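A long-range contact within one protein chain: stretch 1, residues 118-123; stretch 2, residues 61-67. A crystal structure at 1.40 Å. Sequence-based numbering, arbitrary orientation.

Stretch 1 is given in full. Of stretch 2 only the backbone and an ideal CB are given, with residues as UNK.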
ATOM      1  N   PRO A 118      11.259  20.407  -5.236  1.00 12.15           N
ATOM      2  CA  PRO A 118      10.775  19.059  -4.874  1.00 13.85           C
ATOM      3  C   PRO A 118      10.175  18.257  -6.017  1.00 12.83           C
ATOM      4  O   PRO A 118      10.403  17.048  -6.087  1.00 12.08           O
ATOM      5  CB  PRO A 118       9.731  19.335  -3.788  1.00 15.24           C
ATOM      6  CG  PRO A 118      10.046  20.667  -3.259  1.00 20.97           C
ATOM      7  CD  PRO A 118      10.729  21.448  -4.335  1.00 13.84           C
ATOM      8  N   CYS A 119       9.390  18.867  -6.903  1.00 14.28           N
ATOM      9  CA  CYS A 119       8.859  18.075  -8.007  1.00 13.49           C
ATOM     10  C   CYS A 119       9.737  18.121  -9.244  1.00 14.51           C
ATOM     11  O   CYS A 119       9.434  17.441 -10.224  1.00 15.44           O
ATOM     12  CB  CYS A 119       7.419  18.466  -8.363  1.00 16.64           C
ATOM     13  SG  CYS A 119       6.113  17.851  -7.244  1.00 16.17           S
ATOM     14  N   GLY A 120      10.836  18.872  -9.217  1.00 13.01           N
ATOM     15  CA  GLY A 120      11.750  18.874 -10.324  1.00 15.49           C
ATOM     16  C   GLY A 120      11.164  19.601 -11.512  1.00 15.72           C
ATOM     17  O   GLY A 120      10.601  20.688 -11.372  1.00 17.57           O
ATOM     18  N   PRO A 121      11.245  18.998 -12.704  1.00 16.79           N
ATOM     19  CA  PRO A 121      11.708  17.637 -13.018  1.00 15.63           C
ATOM     20  C   PRO A 121      13.162  17.365 -12.664  1.00 15.83           C
ATOM     21  O   PRO A 121      13.986  18.286 -12.635  1.00 17.41           O
ATOM     22  CB  PRO A 121      11.525  17.545 -14.538  1.00 17.70           C
ATOM     23  CG  PRO A 121      10.482  18.562 -14.849  1.00 22.56           C
ATOM     24  CD  PRO A 121      10.749  19.692 -13.906  1.00 21.84           C
ATOM     25  N   TYR A 122      13.460  16.104 -12.378  1.00 14.53           N
ATOM     26  CA  TYR A 122      14.774  15.680 -11.927  1.00 13.03           C
ATOM     27  C   TYR A 122      15.663  15.331 -13.114  1.00 14.06           C
ATOM     28  O   TYR A 122      15.184  14.999 -14.202  1.00 15.09           O
ATOM     29  CB  TYR A 122      14.648  14.465 -10.990  1.00 12.28           C
ATOM     30  CG  TYR A 122      14.141  14.817  -9.614  1.00  9.95           C
ATOM     31  CD1 TYR A 122      12.846  15.298  -9.430  1.00 10.63           C
ATOM     32  CD2 TYR A 122      14.964  14.676  -8.488  1.00 11.57           C
ATOM     33  CE1 TYR A 122      12.382  15.640  -8.177  1.00 11.34           C
ATOM     34  CE2 TYR A 122      14.503  15.007  -7.227  1.00 10.56           C
ATOM     35  CZ  TYR A 122      13.213  15.488  -7.079  1.00 11.11           C
ATOM     36  OH  TYR A 122      12.726  15.838  -5.849  1.00 11.74           O
ATOM     37  N   THR A 123      16.972  15.383 -12.883  1.00 12.08           N
ATOM     38  CA  THR A 123      17.978  15.063 -13.890  1.00 14.24           C
ATOM     39  C   THR A 123      18.695  13.781 -13.479  1.00 13.11           C
ATOM     40  O   THR A 123      19.327  13.729 -12.416  1.00 14.71           O
ATOM     41  CB  THR A 123      18.974  16.217 -14.046  1.00 21.12           C
ATOM     42  OG1 THR A 123      19.525  16.559 -12.774  1.00 20.99           O
ATOM     43  CG2 THR A 123      18.294  17.439 -14.642  1.00 21.65           C
ATOM     44  N   UNK A  61      -1.805  16.683  -8.661  1.00 11.89           N
ATOM     45  CA  UNK A  61      -0.748  16.170  -9.523  1.00 11.93           C
ATOM     46  C   UNK A  61       0.030  17.298 -10.192  1.00 15.22           C
ATOM     47  O   UNK A  61      -0.552  18.159 -10.865  1.00 14.65           O
ATOM     48  CB  UNK A  61      -1.339  15.241 -10.586  1.00 11.93           C
ATOM     49  N   UNK A  62       1.343  17.291 -10.003  1.00 12.68           N
ATOM     50  CA  UNK A  62       2.241  18.211 -10.684  1.00 10.61           C
ATOM     51  C   UNK A  62       2.868  17.506 -11.877  1.00 11.81           C
ATOM     52  O   UNK A  62       2.644  16.316 -12.117  1.00 12.08           O
ATOM     53  CB  UNK A  62       3.319  18.733  -9.732  1.00 10.61           C
ATOM     54  N   UNK A  63       3.650  18.258 -12.648  1.00 13.28           N
ATOM     55  CA  UNK A  63       4.404  17.639 -13.729  1.00 13.37           C
ATOM     56  C   UNK A  63       5.264  16.500 -13.178  1.00 12.95           C
ATOM     57  O   UNK A  63       5.719  16.535 -12.032  1.00 13.20           O
ATOM     58  CB  UNK A  63       5.274  18.676 -14.443  1.00 13.37           C
ATOM     59  N   UNK A  64       5.459  15.465 -13.991  1.00 11.81           N
ATOM     60  CA  UNK A  64       6.201  14.295 -13.538  1.00 12.81           C
ATOM     61  C   UNK A  64       7.599  14.678 -13.064  1.00 13.33           C
ATOM     62  O   UNK A  64       8.258  15.549 -13.639  1.00 14.47           O
ATOM     63  CB  UNK A  64       6.291  13.257 -14.658  1.00 12.81           C
ATOM     64  N   UNK A  65       8.052  14.012 -12.005  1.00 11.13           N
ATOM     65  CA  UNK A  65       9.375  14.295 -11.470  1.00 10.26           C
ATOM     66  C   UNK A  65      10.487  13.645 -12.288  1.00 12.03           C
ATOM     67  O   UNK A  65      11.606  14.171 -12.334  1.00 11.74           O
ATOM     68  CB  UNK A  65       9.459  13.823 -10.017  1.00 10.26           C
ATOM     69  N   UNK A  66      10.219  12.502 -12.916  1.00 10.72           N
ATOM     70  CA  UNK A  66      11.222  11.829 -13.735  1.00 11.09           C
ATOM     71  C   UNK A  66      10.547  11.228 -14.958  1.00 11.07           C
ATOM     72  O   UNK A  66       9.478  10.617 -14.856  1.00 13.92           O
ATOM     73  CB  UNK A  66      11.954  10.750 -12.934  1.00 11.09           C
ATOM     74  N   UNK A  67      11.163  11.410 -16.115  1.00 13.81           N
ATOM     75  CA  UNK A  67      10.598  10.989 -17.384  1.00 16.73           C
ATOM     76  C   UNK A  67      11.607  10.122 -18.113  1.00 11.70           C
ATOM     77  O   UNK A  67      12.808  10.195 -17.842  1.00 13.87           O
ATOM     78  CB  UNK A  67      10.197  12.195 -18.236  1.00 16.73           C
TER

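Position 61 has its CA-to-CB bond directed away from stretch 1, and nothing of that stretch lies within 5.5 Å of the ideal CB. The contact therefore sets no limit here, and a long polar or charged chain would do as well as a small one. The residue is Arg61, nearly fully extended (chi1 to chi3 all t), whose guanidinium runs along its own stretch towards position 64.

At position 62 the bond points toward stretch 1, and the ideal CB stands 3.8 Å from Cys119 SG. The sulfur offers a nonpolar surface rather than a charge, so a side chain beginning with methylenes would suit, whether aliphatic or a longer polar one able to turn its head aside. Gln62 is of the second kind: its CG packs 3.7 Å from Cys119 SG, while chi1 and chi2, both m, lead the amide away from stretch 1.

Position 63 points sideways, with its ideal CB 5.2 Å from Pro121 CG, too far for packing at the CB itself. Phi/psi of -55/147 is an extended conformation open to many residues, and small or polar ones would fit. Asn63 is found, and it adds no direct side-chain contact. Its backbone does more: water 1 donates to Asn63 O (2.8 Å) and to Cys119 O (2.9 Å), bridging two carbonyls that could not bond each other.

Position 64 directs its CB away, with no atom of stretch 1 within 5.5 Å. Only the backbone approaches, the carbonyl O of position 64 lying 3.9 Å from Pro121 CB. Many polar residues would be acceptable, and an acidic one could answer the arginine at 61. Asp64 does so: Arg61 NH2 donates to Asp64 OD1 at 3.0 Å in a salt bridge within the stretch.

Position 65 is the most closely engaged. Its ideal CB is 3.6 Å from Cys119 O and 3.7 Å from Tyr122 CD1, so a methyl group already makes contact, and a small side chain is the simplest choice; glycine would give up the touch on the ring. The residue is Ala65, whose CB packs 3.7 Å from Tyr122 CD1. Around it the backbones interlock: Tyr122 N donates to Ala65 O at 2.7 Å with a nearly straight angle of 169°, the one direct hydrogen bond between the stretches. Two CA-H...O contacts flank it, Ala65 CA to Cys119 O (3.4 Å) and Pro121 CA to Ala65 O (3.5 Å).

At position 66 the bond points sideways and the ideal CB is 5.0 Å from Tyr122 CB, leaving a gap that a longer apolar chain could narrow; leucine, isoleucine or methionine are all plausible. Leu66, with chi1 t and chi2 p, brings CD1 to 4.2 Å from Tyr122 CB and 3.9 Å from Tyr122 O.

Position 67 lies beyond the packing, with no atom of stretch 1 within 5.5 Å of its CB, so small polar residues are among many that would serve. Ser67 contributes through its backbone: water 2 accepts from Ser67 N (3.2 Å) and donates to Tyr122 O (2.8 Å).

Stretch 2 61-67: RQNDALS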
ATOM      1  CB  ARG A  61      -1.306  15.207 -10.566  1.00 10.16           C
ATOM      2  CG  ARG A  61      -0.191  14.461 -11.254  1.00 10.79           C
ATOM      3  CD  ARG A  61      -0.672  13.353 -12.148  1.00 11.86           C
ATOM      4  NE  ARG A  61       0.480  12.613 -12.643  1.00 12.64           N
ATOM      5  CZ  ARG A  61       0.423  11.490 -13.352  1.00 14.31           C
ATOM      6  NH1 ARG A  61      -0.755  10.954 -13.654  1.00 18.41           N
ATOM      7  NH2 ARG A  61       1.548  10.907 -13.761  1.00 13.54           N
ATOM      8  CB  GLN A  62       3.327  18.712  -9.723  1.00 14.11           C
ATOM      9  CG  GLN A  62       2.801  19.099  -8.355  1.00 13.60           C
ATOM     10  CD  GLN A  62       1.829  20.249  -8.429  1.00 16.30           C
ATOM     11  OE1 GLN A  62       2.103  21.262  -9.073  1.00 16.88           O
ATOM     12  NE2 GLN A  62       0.681  20.103  -7.769  1.00 16.65           N
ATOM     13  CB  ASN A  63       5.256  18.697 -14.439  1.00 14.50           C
ATOM     14  CG  ASN A  63       4.404  19.724 -15.184  1.00 16.81           C
ATOM     15  OD1 ASN A  63       3.576  19.365 -16.020  1.00 19.16           O
ATOM     16  ND2 ASN A  63       4.594  21.000 -14.868  1.00 17.76           N
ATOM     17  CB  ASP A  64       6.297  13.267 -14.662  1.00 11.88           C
ATOM     18  CG  ASP A  64       4.965  12.611 -14.971  1.00 12.44           C
ATOM     19  OD1 ASP A  64       4.110  12.520 -14.066  1.00 13.93           O
ATOM     20  OD2 ASP A  64       4.786  12.170 -16.128  1.00 15.04           O
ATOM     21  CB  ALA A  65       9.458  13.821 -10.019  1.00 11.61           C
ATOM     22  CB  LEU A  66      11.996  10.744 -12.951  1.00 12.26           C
ATOM     23  CG  LEU A  66      13.227  10.207 -13.687  1.00 12.48           C
ATOM     24  CD1 LEU A  66      14.293  11.284 -13.722  1.00 13.11           C
ATOM     25  CD2 LEU A  66      13.749   8.940 -13.024  1.00 12.60           C
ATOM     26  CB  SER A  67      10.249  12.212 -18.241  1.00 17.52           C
ATOM     27  OG  SER A  67       9.282  13.005 -17.583  1.00 22.05           O
TER
HETATM   28  O   HOH W   1       7.514  18.655 -11.956  1.00 20.72           O
HETATM   29  O   HOH W   2      13.080  14.001 -15.767  1.00 15.99           O
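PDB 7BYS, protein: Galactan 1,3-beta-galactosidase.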